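Local coordinates for protein nitrilotriacetate monooxygenase component B (Bacillus cereus ATCC 14579, PDB 3BPK) that probably binds FMN and serves as the flavin reductase-like component of a two-component monooxygenase, at residues T34-E39 against I79-F84; E91-A96 against P127-A132; I134-V139 against V163-A168; L140-P145 against L157-V162. One frame throughout, in Å; residues are numbered along the deposited sequence.

Contact 1 of 4, residues T34-E39 against I79-F84; sequences TSVTKE and IEKGEF
Two neighbouring strands of the flavin reductase-like barrel splay apart here: strand 28-36 runs out into the loop 37-39, while helix 73-81 passes through Gly82, with positive phi, into strand 83-88. Deeper in the sheet the pair is close, Thr34 O lying 3.4 Å from CB of Phe84, whose ring leads away toward Cys138 and Leu140 of strand 134-146. Toward the strand end, a water bridges the two backbones: it accepts from Val36 N at 3.0 Å and donates to Glu83 O at 2.8 Å. Lys81, bent at chi2 (-69°), then runs obliquely across Val36, its CE 3.8 Å from Val36 CG1. That reach delivers the ammonium to a second water, which accepts from Lys81 NZ at 2.6 Å and donates to Thr37 O at 2.9 Å. At the exposed end the chains of Lys38 and Glu80 cross at about a right angle, CG to CG 3.5 Å. They touch chiefly through their methylenes, for Lys38 NZ stays 6.0 Å from Glu80 OE1. With no direct hydrogen bond between the segments, the join rests on aliphatic packing and two water bridges, and any attraction between Lys38 and Glu80 is probably long-range and weak.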
loop_
_atom_site.group_PDB
_atom_site.type_symbol
_atom_site.label_atom_id
_atom_site.label_comp_id
_atom_site.label_asym_id
_atom_site.label_seq_id
_atom_site.Cartn_x
_atom_site.Cartn_y
_atom_site.Cartn_z
ATOM N N THR B 34 -14.410 -4.784 -7.392
ATOM C CA THR B 34 -15.472 -5.627 -7.975
ATOM C C THR B 34 -14.863 -6.559 -9.013
ATOM O O THR B 34 -13.864 -6.237 -9.689
ATOM C CB THR B 34 -16.634 -4.827 -8.619
ATOM O OG1 THR B 34 -16.123 -3.904 -9.592
ATOM C CG2 THR B 34 -17.394 -4.083 -7.544
ATOM N N SER B 35 -15.484 -7.728 -9.133
ATOM C CA SER B 35 -14.990 -8.784 -9.999
ATOM C C SER B 35 -16.204 -9.667 -10.295
ATOM O O SER B 35 -17.230 -9.585 -9.592
ATOM C CB SER B 35 -13.870 -9.589 -9.283
ATOM O OG SER B 35 -14.359 -10.258 -8.117
ATOM N N VAL B 36 -16.098 -10.499 -11.331
ATOM C CA VAL B 36 -17.271 -11.291 -11.774
ATOM C C VAL B 36 -16.918 -12.773 -11.800
ATOM O O VAL B 36 -15.819 -13.133 -12.253
ATOM C CB VAL B 36 -17.764 -10.806 -13.171
ATOM C CG1 VAL B 36 -18.923 -11.691 -13.665
ATOM C CG2 VAL B 36 -18.257 -9.339 -13.071
ATOM N N THR B 37 -17.845 -13.616 -11.306
ATOM C CA THR B 37 -17.621 -15.076 -11.298
ATOM C C THR B 37 -17.868 -15.684 -12.683
ATOM O O THR B 37 -18.439 -15.021 -13.563
ATOM C CB THR B 37 -18.549 -15.799 -10.296
ATOM O OG1 THR B 37 -19.907 -15.783 -10.797
ATOM C CG2 THR B 37 -18.507 -15.175 -8.893
ATOM N N LYS B 38 -17.468 -16.959 -12.872
ATOM C CA LYS B 38 -17.754 -17.643 -14.132
ATOM C C LYS B 38 -19.270 -17.765 -14.358
ATOM O O LYS B 38 -19.724 -17.908 -15.511
ATOM C CB LYS B 38 -17.114 -19.033 -14.183
ATOM C CG LYS B 38 -15.610 -19.040 -14.417
ATOM C CD LYS B 38 -15.120 -20.419 -14.877
ATOM C CE LYS B 38 -15.530 -21.553 -13.924
ATOM N NZ LYS B 38 -15.613 -21.170 -12.465
ATOM N N GLU B 39 -20.048 -17.690 -13.279
ATOM C CA GLU B 39 -21.522 -17.824 -13.372
ATOM C C GLU B 39 -22.215 -16.482 -13.623
ATOM O O GLU B 39 -23.435 -16.435 -13.823
ATOM C CB GLU B 39 -22.076 -18.445 -12.093
ATOM C CG GLU B 39 -21.654 -19.897 -11.890
ATOM C CD GLU B 39 -20.173 -20.072 -11.563
ATOM O OE1 GLU B 39 -19.580 -19.239 -10.838
ATOM O OE2 GLU B 39 -19.601 -21.063 -12.054
ATOM N N ILE B 79 -8.340 -13.484 -11.988
ATOM C CA ILE B 79 -7.501 -14.294 -12.853
ATOM C C ILE B 79 -8.312 -14.865 -14.025
ATOM O O ILE B 79 -7.841 -14.866 -15.191
ATOM C CB ILE B 79 -6.851 -15.431 -12.029
ATOM C CG1 ILE B 79 -5.829 -14.829 -11.061
ATOM C CG2 ILE B 79 -6.227 -16.481 -12.981
ATOM C CD1 ILE B 79 -5.349 -15.816 -9.983
ATOM N N GLU B 80 -9.525 -15.348 -13.718
ATOM C CA GLU B 80 -10.378 -15.952 -14.738
ATOM C C GLU B 80 -10.750 -14.965 -15.836
ATOM O O GLU B 80 -10.598 -15.279 -17.031
ATOM C CB GLU B 80 -11.627 -16.545 -14.080
ATOM C CG GLU B 80 -12.629 -17.238 -15.040
ATOM C CD GLU B 80 -12.010 -18.254 -16.009
ATOM O OE1 GLU B 80 -11.021 -18.956 -15.649
ATOM O OE2 GLU B 80 -12.538 -18.357 -17.144
ATOM N N LYS B 81 -11.229 -13.772 -15.445
ATOM C CA LYS B 81 -11.603 -12.710 -16.421
ATOM C C LYS B 81 -10.421 -11.879 -16.924
ATOM O O LYS B 81 -10.515 -11.255 -17.993
ATOM C CB LYS B 81 -12.626 -11.721 -15.863
ATOM C CG LYS B 81 -13.986 -12.274 -15.429
ATOM C CD LYS B 81 -14.804 -12.741 -16.566
ATOM C CE LYS B 81 -16.274 -12.792 -16.183
ATOM N NZ LYS B 81 -17.005 -13.486 -17.307
ATOM N N GLY B 82 -9.336 -11.838 -16.151
ATOM C CA GLY B 82 -8.220 -10.934 -16.421
ATOM C C GLY B 82 -8.566 -9.460 -16.219
ATOM O O GLY B 82 -7.880 -8.567 -16.747
ATOM N N GLU B 83 -9.619 -9.199 -15.443
ATOM C CA GLU B 83 -10.222 -7.843 -15.339
ATOM C C GLU B 83 -10.820 -7.679 -13.960
ATOM O O GLU B 83 -11.314 -8.649 -13.370
ATOM C CB GLU B 83 -11.393 -7.700 -16.359
ATOM C CG GLU B 83 -10.946 -7.808 -17.820
ATOM C CD GLU B 83 -12.121 -7.775 -18.777
ATOM O OE1 GLU B 83 -13.257 -7.948 -18.303
ATOM O OE2 GLU B 83 -11.871 -7.578 -19.984
ATOM N N PHE B 84 -10.813 -6.440 -13.466
ATOM C CA PHE B 84 -11.485 -6.109 -12.205
ATOM C C PHE B 84 -11.553 -4.603 -12.098
ATOM O O PHE B 84 -10.831 -3.899 -12.821
ATOM C CB PHE B 84 -10.770 -6.746 -10.976
ATOM C CG PHE B 84 -9.287 -6.408 -10.852
ATOM C CD1 PHE B 84 -8.858 -5.389 -9.971
ATOM C CD2 PHE B 84 -8.313 -7.116 -11.588
ATOM C CE1 PHE B 84 -7.485 -5.094 -9.832
ATOM C CE2 PHE B 84 -6.948 -6.823 -11.428
ATOM C CZ PHE B 84 -6.541 -5.825 -10.567
HETATM O O HOH W 1 -13.385 -10.418 -12.558
HETATM O O HOH W 2 -19.229 -14.480 -16.349
#

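Contact 2 of 4, residues E91-A96 against P127-A132; sequences ESYVAA and PGVKEA
Tyr93, the N-cap residue of helix 94-100, carries nearly all of this contact by laying its ring against the type I turn Val129-Ala132. Its chi1 of 76° puts CG in the crowded position between the backbone N and the carbonyl carbon, and from there the ring extends over the end of the turn. One ring face receives the peptide between Glu131 and Ala132, with Glu131 O 3.9 Å from Tyr93 CD2 and displaced toward the rim. Near the root of the ring, Glu131 CB lies 4.0 Å from Tyr93 CD1; the chain beyond it bends at chi2 (76°) and leads the carboxylate off to Thr117. At the far end Ala132 CB sits 3.5 Å from Tyr93 OH, whose hydrogen-bond partner is Ile88 O. Val129 CG2 approaches Tyr93 CE1 obliquely at 4.3 Å. Beside the ring, a water donates both to Ser92 OG at 2.6 Å and to Glu131 O at 2.8 Å, while Ser92 OG also bonds Asp90. Phe32 and His87 add to the packing around Tyr93. The arrangement is that of a helix N-terminus packed through an aromatic N-cap residue onto a beta turn, here joining helix 94-100 to the link between strands 128-129 and 134-146.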
loop_
_atom_site.group_PDB
_atom_site.type_symbol
_atom_site.label_atom_id
_atom_site.label_comp_id
_atom_site.label_asym_id
_atom_site.label_seq_id
_atom_site.Cartn_x
_atom_site.Cartn_y
_atom_site.Cartn_z
ATOM N N GLU B 91 -15.983 8.610 2.400
ATOM C CA GLU B 91 -17.004 8.739 3.449
ATOM C C GLU B 91 -18.436 8.614 2.898
ATOM O O GLU B 91 -19.342 8.179 3.643
ATOM C CB GLU B 91 -16.846 10.065 4.174
ATOM C CG GLU B 91 -15.556 10.169 4.992
ATOM C CD GLU B 91 -15.447 11.460 5.807
ATOM O OE1 GLU B 91 -16.510 12.006 6.229
ATOM O OE2 GLU B 91 -14.311 11.944 6.006
ATOM N N SER B 92 -18.637 8.919 1.610
ATOM C CA SER B 92 -20.024 8.942 1.061
ATOM C C SER B 92 -20.624 7.549 0.914
ATOM O O SER B 92 -21.834 7.410 0.797
ATOM C CB SER B 92 -20.097 9.669 -0.280
ATOM O OG SER B 92 -19.476 8.940 -1.342
ATOM N N TYR B 93 -19.796 6.505 0.888
ATOM C CA TYR B 93 -20.356 5.150 0.730
ATOM C C TYR B 93 -19.643 4.088 1.569
ATOM O O TYR B 93 -19.867 2.903 1.368
ATOM C CB TYR B 93 -20.520 4.747 -0.758
ATOM C CG TYR B 93 -19.272 4.355 -1.522
ATOM C CD1 TYR B 93 -19.147 3.055 -2.051
ATOM C CD2 TYR B 93 -18.241 5.271 -1.749
ATOM C CE1 TYR B 93 -18.033 2.669 -2.758
ATOM C CE2 TYR B 93 -17.071 4.874 -2.469
ATOM C CZ TYR B 93 -17.004 3.574 -2.965
ATOM O OH TYR B 93 -15.895 3.135 -3.659
ATOM N N VAL B 94 -18.823 4.520 2.543
ATOM C CA VAL B 94 -18.134 3.559 3.398
ATOM C C VAL B 94 -19.106 2.672 4.199
ATOM O O VAL B 94 -18.805 1.516 4.482
ATOM C CB VAL B 94 -17.074 4.243 4.319
ATOM C CG1 VAL B 94 -17.769 5.238 5.306
ATOM C CG2 VAL B 94 -16.226 3.192 5.039
ATOM N N ALA B 95 -20.287 3.203 4.525
ATOM C CA ALA B 95 -21.284 2.349 5.179
ATOM C C ALA B 95 -21.619 1.105 4.327
ATOM O O ALA B 95 -21.658 -0.019 4.856
ATOM C CB ALA B 95 -22.562 3.142 5.566
ATOM N N ALA B 96 -21.841 1.313 3.018
ATOM C CA ALA B 96 -22.154 0.225 2.108
ATOM C C ALA B 96 -20.923 -0.645 1.896
ATOM O O ALA B 96 -21.035 -1.864 1.840
ATOM C CB ALA B 96 -22.678 0.767 0.781
ATOM N N PRO B 127 -18.360 -4.837 -14.375
ATOM C CA PRO B 127 -18.938 -3.568 -13.919
ATOM C C PRO B 127 -18.283 -3.060 -12.633
ATOM O O PRO B 127 -17.724 -3.861 -11.857
ATOM C CB PRO B 127 -20.376 -3.932 -13.563
ATOM C CG PRO B 127 -20.643 -5.233 -14.196
ATOM C CD PRO B 127 -19.332 -5.954 -14.302
ATOM N N GLY B 128 -18.386 -1.755 -12.411
ATOM C CA GLY B 128 -18.091 -1.161 -11.111
ATOM C C GLY B 128 -19.384 -0.779 -10.417
ATOM O O GLY B 128 -20.478 -1.286 -10.760
ATOM N N VAL B 129 -19.258 0.109 -9.434
ATOM C CA VAL B 129 -20.420 0.674 -8.759
ATOM C C VAL B 129 -20.499 2.186 -8.973
ATOM O O VAL B 129 -19.488 2.888 -8.933
ATOM C CB VAL B 129 -20.476 0.312 -7.256
ATOM C CG1 VAL B 129 -20.553 -1.217 -7.077
ATOM C CG2 VAL B 129 -19.300 0.906 -6.443
ATOM N N LYS B 130 -21.727 2.677 -9.162
ATOM C CA LYS B 130 -21.966 4.080 -9.414
ATOM C C LYS B 130 -21.638 4.983 -8.220
ATOM O O LYS B 130 -21.257 6.139 -8.412
ATOM C CB LYS B 130 -23.456 4.246 -9.811
ATOM C CG LYS B 130 -23.829 5.635 -10.214
ATOM C CD LYS B 130 -25.332 5.647 -10.575
ATOM C CE LYS B 130 -25.878 7.069 -10.689
ATOM N NZ LYS B 130 -25.333 7.601 -11.948
ATOM N N GLU B 131 -21.771 4.442 -6.993
ATOM C CA GLU B 131 -21.575 5.218 -5.783
ATOM C C GLU B 131 -20.143 5.766 -5.606
ATOM O O GLU B 131 -19.958 6.793 -4.924
ATOM C CB GLU B 131 -21.969 4.412 -4.547
ATOM C CG GLU B 131 -23.501 4.176 -4.387
ATOM C CD GLU B 131 -24.111 3.115 -5.298
ATOM O OE1 GLU B 131 -23.380 2.392 -5.998
ATOM O OE2 GLU B 131 -25.373 3.017 -5.295
ATOM N N ALA B 132 -19.134 5.115 -6.211
ATOM C CA ALA B 132 -17.765 5.639 -6.106
ATOM C C ALA B 132 -17.587 6.953 -6.852
ATOM O O ALA B 132 -18.173 7.140 -7.938
ATOM C CB ALA B 132 -16.773 4.615 -6.657
HETATM O O HOH W 3 -21.400 7.874 -2.804
#

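Contact 3 of 4, residues I134-V139 against V163-A168; sequences IRMECV and VRFHVA
Backbone hydrogen bonds set the antiparallel register. Arg135 and His166 form a reciprocal hydrogen-bonded pair, His166 N to Arg135 O being 2.9 Å and nearly along the C=O axis. Glu137 N donates to Arg164 O, and Val163 N donates to Glu137 O at 2.8 Å; Val163 and Arg164 thus both face Glu137, a classic beta bulge. Polar side chains share one face of the sheet. The guanidinium of Arg135 lies flat on the His166 ring, centres 3.9 Å apart and planes at 6°, with NH2 over the ring centre. At the ring's edge, His166 NE2 donates to the anti lone pair of Glu137 OE2 at 2.7 Å and 168°, almost in the ring plane. The Glu137 carboxylate, on an extended chain, also accepts backbone N-H groups of Glu122, Val123 and Ile124, so this buried group is well satisfied, probably favouring the charged form. Apolar contacts occupy the other face: Met136, a selenomethionine, runs alongside Phe165 with CG 3.7 Å from Phe165 CD1, its SE forming an oblique Met-aromatic contact. The whole is a bulged beta hairpin, whose residues 165-168 also pair with a strand of the second subunit, so the sheet continues across the dimer interface.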
loop_
_atom_site.group_PDB
_atom_site.type_symbol
_atom_site.label_atom_id
_atom_site.label_comp_id
_atom_site.label_asym_id
_atom_site.label_seq_id
_atom_site.Cartn_x
_atom_site.Cartn_y
_atom_site.Cartn_z
ATOM N N ILE B 134 -14.335 7.905 -7.571
ATOM C CA ILE B 134 -13.205 7.609 -8.448
ATOM C C ILE B 134 -13.155 6.102 -8.569
ATOM O O ILE B 134 -13.216 5.365 -7.559
ATOM C CB ILE B 134 -11.836 8.109 -7.881
ATOM C CG1 ILE B 134 -11.836 9.634 -7.649
ATOM C CG2 ILE B 134 -10.651 7.674 -8.846
ATOM C CD1 ILE B 134 -10.567 10.157 -6.955
ATOM N N ARG B 135 -13.110 5.632 -9.803
ATOM C CA ARG B 135 -12.867 4.212 -10.030
ATOM C C ARG B 135 -11.991 3.971 -11.232
ATOM O O ARG B 135 -11.883 4.813 -12.147
ATOM C CB ARG B 135 -14.166 3.448 -10.102
ATOM C CG ARG B 135 -14.942 3.617 -11.397
ATOM C CD ARG B 135 -16.260 2.807 -11.356
ATOM N NE ARG B 135 -16.798 2.736 -12.706
ATOM C CZ ARG B 135 -17.445 3.731 -13.330
ATOM N NH1 ARG B 135 -17.739 4.870 -12.714
ATOM N NH2 ARG B 135 -17.803 3.554 -14.587
HETATM N N MSE B 136 -11.347 2.811 -11.224
HETATM C CA MSE B 136 -10.339 2.487 -12.223
HETATM C C MSE B 136 -10.611 1.117 -12.782
HETATM O O MSE B 136 -10.636 0.133 -12.040
HETATM C CB MSE B 136 -8.963 2.462 -11.539
HETATM C CG MSE B 136 -8.506 3.889 -11.106
HETATM SE SE MSE B 136 -6.996 3.835 -9.882
HETATM C CE MSE B 136 -8.054 3.416 -8.311
ATOM N N GLU B 137 -10.811 1.052 -14.094
ATOM C CA GLU B 137 -10.963 -0.246 -14.756
ATOM C C GLU B 137 -9.572 -0.801 -14.878
ATOM O O GLU B 137 -8.654 -0.100 -15.376
ATOM C CB GLU B 137 -11.557 -0.090 -16.154
ATOM C CG GLU B 137 -12.950 0.524 -16.157
ATOM C CD GLU B 137 -13.524 0.695 -17.564
ATOM O OE1 GLU B 137 -13.137 -0.078 -18.471
ATOM O OE2 GLU B 137 -14.396 1.580 -17.714
ATOM N N CYS B 138 -9.412 -2.046 -14.404
ATOM C CA CYS B 138 -8.091 -2.688 -14.477
ATOM C C CYS B 138 -8.071 -3.983 -15.272
ATOM O O CYS B 138 -9.049 -4.767 -15.252
ATOM C CB CYS B 138 -7.589 -3.011 -13.084
ATOM S SG CYS B 138 -7.277 -1.526 -12.083
ATOM N N VAL B 139 -6.936 -4.208 -15.938
ATOM C CA VAL B 139 -6.640 -5.560 -16.426
ATOM C C VAL B 139 -5.557 -6.159 -15.515
ATOM O O VAL B 139 -4.719 -5.446 -14.918
ATOM C CB VAL B 139 -6.199 -5.599 -17.915
ATOM C CG1 VAL B 139 -7.320 -5.070 -18.824
ATOM C CG2 VAL B 139 -4.907 -4.790 -18.111
ATOM N N VAL B 163 -6.744 0.778 -17.177
ATOM C CA VAL B 163 -7.046 1.025 -18.605
ATOM C C VAL B 163 -8.105 2.135 -18.803
ATOM O O VAL B 163 -8.287 2.622 -19.924
ATOM C CB VAL B 163 -7.426 -0.264 -19.345
ATOM C CG1 VAL B 163 -6.227 -1.202 -19.367
ATOM C CG2 VAL B 163 -8.660 -0.939 -18.686
ATOM N N ARG B 164 -8.771 2.517 -17.708
ATOM C CA ARG B 164 -9.664 3.689 -17.734
ATOM C C ARG B 164 -9.806 4.256 -16.340
ATOM O O ARG B 164 -9.961 3.497 -15.377
ATOM C CB ARG B 164 -11.057 3.322 -18.261
ATOM C CG ARG B 164 -11.893 4.544 -18.671
ATOM C CD ARG B 164 -11.256 5.176 -19.926
ATOM N NE ARG B 164 -11.789 4.640 -21.184
ATOM C CZ ARG B 164 -11.073 4.084 -22.156
ATOM N NH1 ARG B 164 -9.754 3.898 -22.015
ATOM N NH2 ARG B 164 -11.693 3.686 -23.279
ATOM N N PHE B 165 -9.724 5.584 -16.244
ATOM C CA PHE B 165 -10.026 6.287 -15.006
ATOM C C PHE B 165 -11.408 6.907 -15.172
ATOM O O PHE B 165 -11.720 7.434 -16.262
ATOM C CB PHE B 165 -9.088 7.453 -14.783
ATOM C CG PHE B 165 -7.693 7.074 -14.371
ATOM C CD1 PHE B 165 -7.401 6.793 -13.038
ATOM C CD2 PHE B 165 -6.649 7.099 -15.302
ATOM C CE1 PHE B 165 -6.075 6.529 -12.637
ATOM C CE2 PHE B 165 -5.349 6.815 -14.912
ATOM C CZ PHE B 165 -5.067 6.530 -13.568
ATOM N N HIS B 166 -12.216 6.877 -14.104
ATOM C CA HIS B 166 -13.509 7.577 -14.040
ATOM C C HIS B 166 -13.443 8.448 -12.801
ATOM O O HIS B 166 -13.231 7.938 -11.703
ATOM C CB HIS B 166 -14.648 6.593 -13.869
ATOM C CG HIS B 166 -14.783 5.629 -15.010
ATOM N ND1 HIS B 166 -15.465 5.948 -16.166
ATOM C CD2 HIS B 166 -14.274 4.385 -15.198
ATOM C CE1 HIS B 166 -15.400 4.918 -17.005
ATOM N NE2 HIS B 166 -14.674 3.961 -16.444
ATOM N N VAL B 167 -13.586 9.766 -12.967
ATOM C CA VAL B 167 -13.367 10.711 -11.865
ATOM C C VAL B 167 -14.500 11.716 -11.777
ATOM O O VAL B 167 -14.837 12.324 -12.793
ATOM C CB VAL B 167 -12.035 11.489 -12.038
ATOM C CG1 VAL B 167 -11.823 12.471 -10.877
ATOM C CG2 VAL B 167 -10.805 10.513 -12.212
ATOM N N ALA B 168 -15.083 11.903 -10.596
ATOM C CA ALA B 168 -16.155 12.904 -10.445
ATOM C C ALA B 168 -15.640 14.293 -10.839
ATOM O O ALA B 168 -14.581 14.732 -10.387
ATOM C CB ALA B 168 -16.711 12.897 -9.010
#

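Contact 4 of 4, residues L140-P145 against L157-V162; sequences LERAIP and LLIGRV
Strands 140-145 and 157-162 run antiparallel, 170° between their directions and 4.5 Å at closest approach. From Ile144-Leu157 through Ala143-Leu158 to Arg142-Ile159 the register is regular, and Ile159 N donates almost straight to Arg142 O at 2.8 Å. A classic bulge follows: Glu141 and Arg142 both face Ile159, whose carbonyl accepts a 2.8 Å bond from Glu141 N and a weak one from Arg142 N. Past it the register has shifted by one residue, pairing Leu140 with Gly160. The bulge turns Glu141 toward the partner strand. Bent at chi2 (-65°), its chain crosses Arg161 obliquely, CG 3.5 Å from Arg161 CB, and OE2 takes the NE hydrogen of Arg161 in a 2.7 Å salt bridge. The bond lies in the guanidinium plane but reaches the carboxylate from above its plane, the two planes being 60° apart. On one face, Ile159 CG1 touches both Arg142 CG, whose chain runs alongside, at 3.7 Å and Ile144 CD1 at 3.9 Å. On the other, Ala143 CB meets Leu158 CD2 at 3.7 Å, while Leu140 CD1 reaches across to Leu158 CB. Helix 73-81 packs on that second face through Ile79, which touches Leu140 and Ala143. The first faces the second subunit, where Ile144 and Leu157 meet their own counterparts, and strand 59-65 continues the sheet beyond 157-162.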
loop_
_atom_site.group_PDB
_atom_site.type_symbol
_atom_site.label_atom_id
_atom_site.label_comp_id
_atom_site.label_asym_id
_atom_site.label_seq_id
_atom_site.Cartn_x
_atom_site.Cartn_y
_atom_site.Cartn_z
ATOM N N LEU B 140 -5.582 -7.476 -15.400
ATOM C CA LEU B 140 -4.652 -8.129 -14.505
ATOM C C LEU B 140 -3.318 -8.295 -15.225
ATOM O O LEU B 140 -3.237 -9.020 -16.253
ATOM C CB LEU B 140 -5.207 -9.494 -14.109
ATOM C CG LEU B 140 -4.300 -10.249 -13.125
ATOM C CD1 LEU B 140 -4.249 -9.536 -11.775
ATOM C CD2 LEU B 140 -4.725 -11.728 -12.965
ATOM N N GLU B 141 -2.290 -7.625 -14.714
ATOM C CA GLU B 141 -0.953 -7.756 -15.286
ATOM C C GLU B 141 -0.294 -9.028 -14.807
ATOM O O GLU B 141 0.299 -9.771 -15.591
ATOM C CB GLU B 141 -0.111 -6.548 -14.923
ATOM C CG GLU B 141 -0.440 -5.369 -15.763
ATOM C CD GLU B 141 -0.086 -5.591 -17.231
ATOM O OE1 GLU B 141 0.904 -6.313 -17.519
ATOM O OE2 GLU B 141 -0.816 -5.073 -18.103
ATOM N N ARG B 142 -0.398 -9.280 -13.508
ATOM C CA ARG B 142 0.066 -10.562 -12.945
ATOM C C ARG B 142 -0.553 -10.776 -11.575
ATOM O O ARG B 142 -0.954 -9.824 -10.913
ATOM C CB ARG B 142 1.604 -10.685 -12.932
ATOM C CG ARG B 142 2.282 -9.784 -11.956
ATOM C CD ARG B 142 3.802 -10.071 -11.932
ATOM N NE ARG B 142 4.525 -9.625 -13.138
ATOM C CZ ARG B 142 5.770 -10.012 -13.422
ATOM N NH1 ARG B 142 6.376 -10.901 -12.632
ATOM N NH2 ARG B 142 6.386 -9.562 -14.520
ATOM N N ALA B 143 -0.671 -12.044 -11.184
ATOM C CA ALA B 143 -1.081 -12.395 -9.831
ATOM C C ALA B 143 0.124 -13.145 -9.260
ATOM O O ALA B 143 0.626 -14.066 -9.894
ATOM C CB ALA B 143 -2.339 -13.261 -9.836
ATOM N N ILE B 144 0.604 -12.714 -8.096
ATOM C CA ILE B 144 1.828 -13.253 -7.515
ATOM C C ILE B 144 1.487 -13.986 -6.195
ATOM O O ILE B 144 1.171 -13.345 -5.201
ATOM C CB ILE B 144 2.888 -12.127 -7.228
ATOM C CG1 ILE B 144 3.044 -11.184 -8.450
ATOM C CG2 ILE B 144 4.230 -12.799 -6.848
ATOM C CD1 ILE B 144 3.725 -9.855 -8.110
ATOM N N PRO B 145 1.532 -15.335 -6.183
ATOM C CA PRO B 145 1.236 -16.026 -4.926
ATOM C C PRO B 145 2.410 -15.763 -3.988
ATOM O O PRO B 145 3.585 -15.853 -4.423
ATOM C CB PRO B 145 1.179 -17.528 -5.330
ATOM C CG PRO B 145 0.998 -17.500 -6.808
ATOM C CD PRO B 145 1.722 -16.272 -7.306
ATOM N N LEU B 157 -0.813 -11.434 -4.613
ATOM C CA LEU B 157 -0.642 -9.997 -4.829
ATOM C C LEU B 157 -1.043 -9.724 -6.273
ATOM O O LEU B 157 -0.374 -10.195 -7.208
ATOM C CB LEU B 157 0.811 -9.612 -4.564
ATOM C CG LEU B 157 1.129 -8.129 -4.634
ATOM C CD1 LEU B 157 0.337 -7.321 -3.660
ATOM C CD2 LEU B 157 2.636 -7.930 -4.365
ATOM N N LEU B 158 -2.147 -8.992 -6.450
ATOM C CA LEU B 158 -2.684 -8.720 -7.795
ATOM C C LEU B 158 -2.080 -7.424 -8.269
ATOM O O LEU B 158 -2.210 -6.403 -7.592
ATOM C CB LEU B 158 -4.203 -8.577 -7.756
ATOM C CG LEU B 158 -4.927 -9.814 -7.150
ATOM C CD1 LEU B 158 -6.453 -9.540 -7.205
ATOM C CD2 LEU B 158 -4.558 -11.170 -7.828
ATOM N N ILE B 159 -1.441 -7.466 -9.439
ATOM C CA ILE B 159 -0.924 -6.249 -10.066
ATOM C C ILE B 159 -1.883 -5.878 -11.197
ATOM O O ILE B 159 -2.067 -6.663 -12.140
ATOM C CB ILE B 159 0.506 -6.461 -10.654
ATOM C CG1 ILE B 159 1.479 -7.004 -9.575
ATOM C CG2 ILE B 159 1.029 -5.161 -11.251
ATOM C CD1 ILE B 159 1.557 -6.139 -8.297
ATOM N N GLY B 160 -2.534 -4.719 -11.080
ATOM C CA GLY B 160 -3.545 -4.326 -12.065
ATOM C C GLY B 160 -3.015 -3.154 -12.860
ATOM O O GLY B 160 -2.340 -2.264 -12.312
ATOM N N ARG B 161 -3.287 -3.170 -14.162
ATOM C CA ARG B 161 -2.963 -2.038 -15.018
ATOM C C ARG B 161 -4.241 -1.278 -15.276
ATOM O O ARG B 161 -5.208 -1.859 -15.740
ATOM C CB ARG B 161 -2.346 -2.514 -16.350
ATOM C CG ARG B 161 -2.116 -1.379 -17.351
ATOM C CD ARG B 161 -1.189 -1.795 -18.502
ATOM N NE ARG B 161 -1.767 -2.859 -19.322
ATOM C CZ ARG B 161 -2.564 -2.673 -20.374
ATOM N NH1 ARG B 161 -2.908 -1.441 -20.759
ATOM N NH2 ARG B 161 -3.011 -3.732 -21.055
ATOM N N VAL B 162 -4.226 0.018 -14.943
ATOM C CA VAL B 162 -5.420 0.860 -15.148
ATOM C C VAL B 162 -5.576 1.140 -16.644
ATOM O O VAL B 162 -4.641 1.653 -17.301
ATOM C CB VAL B 162 -5.316 2.205 -14.381
ATOM C CG1 VAL B 162 -6.582 3.067 -14.605
ATOM C CG2 VAL B 162 -5.054 1.962 -12.896
#

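Following the chain from the N terminus, contact 1 closes the first loop, bringing the end of strand 28-36 beside the junction of helix 73-81 and strand 83-88. Contact 2 opens only afterwards and closes at 127-132, yet the two touch: Thr34 OG1 probably hydrogen-bonds Pro127 O. Strand 134-146 then begins the hairpin shared by contacts 3 and 4. Contact 4, nearer the turn, lies within the span enclosed by contact 3, and Val139 O to Arg161 N joins them. Strand 83-88 ties contact 1 to this hairpin, with Phe84 O meeting Cys138 N and Gly82 O meeting Leu140 N. Contacts 2, 3 and 4 all touch the second subunit.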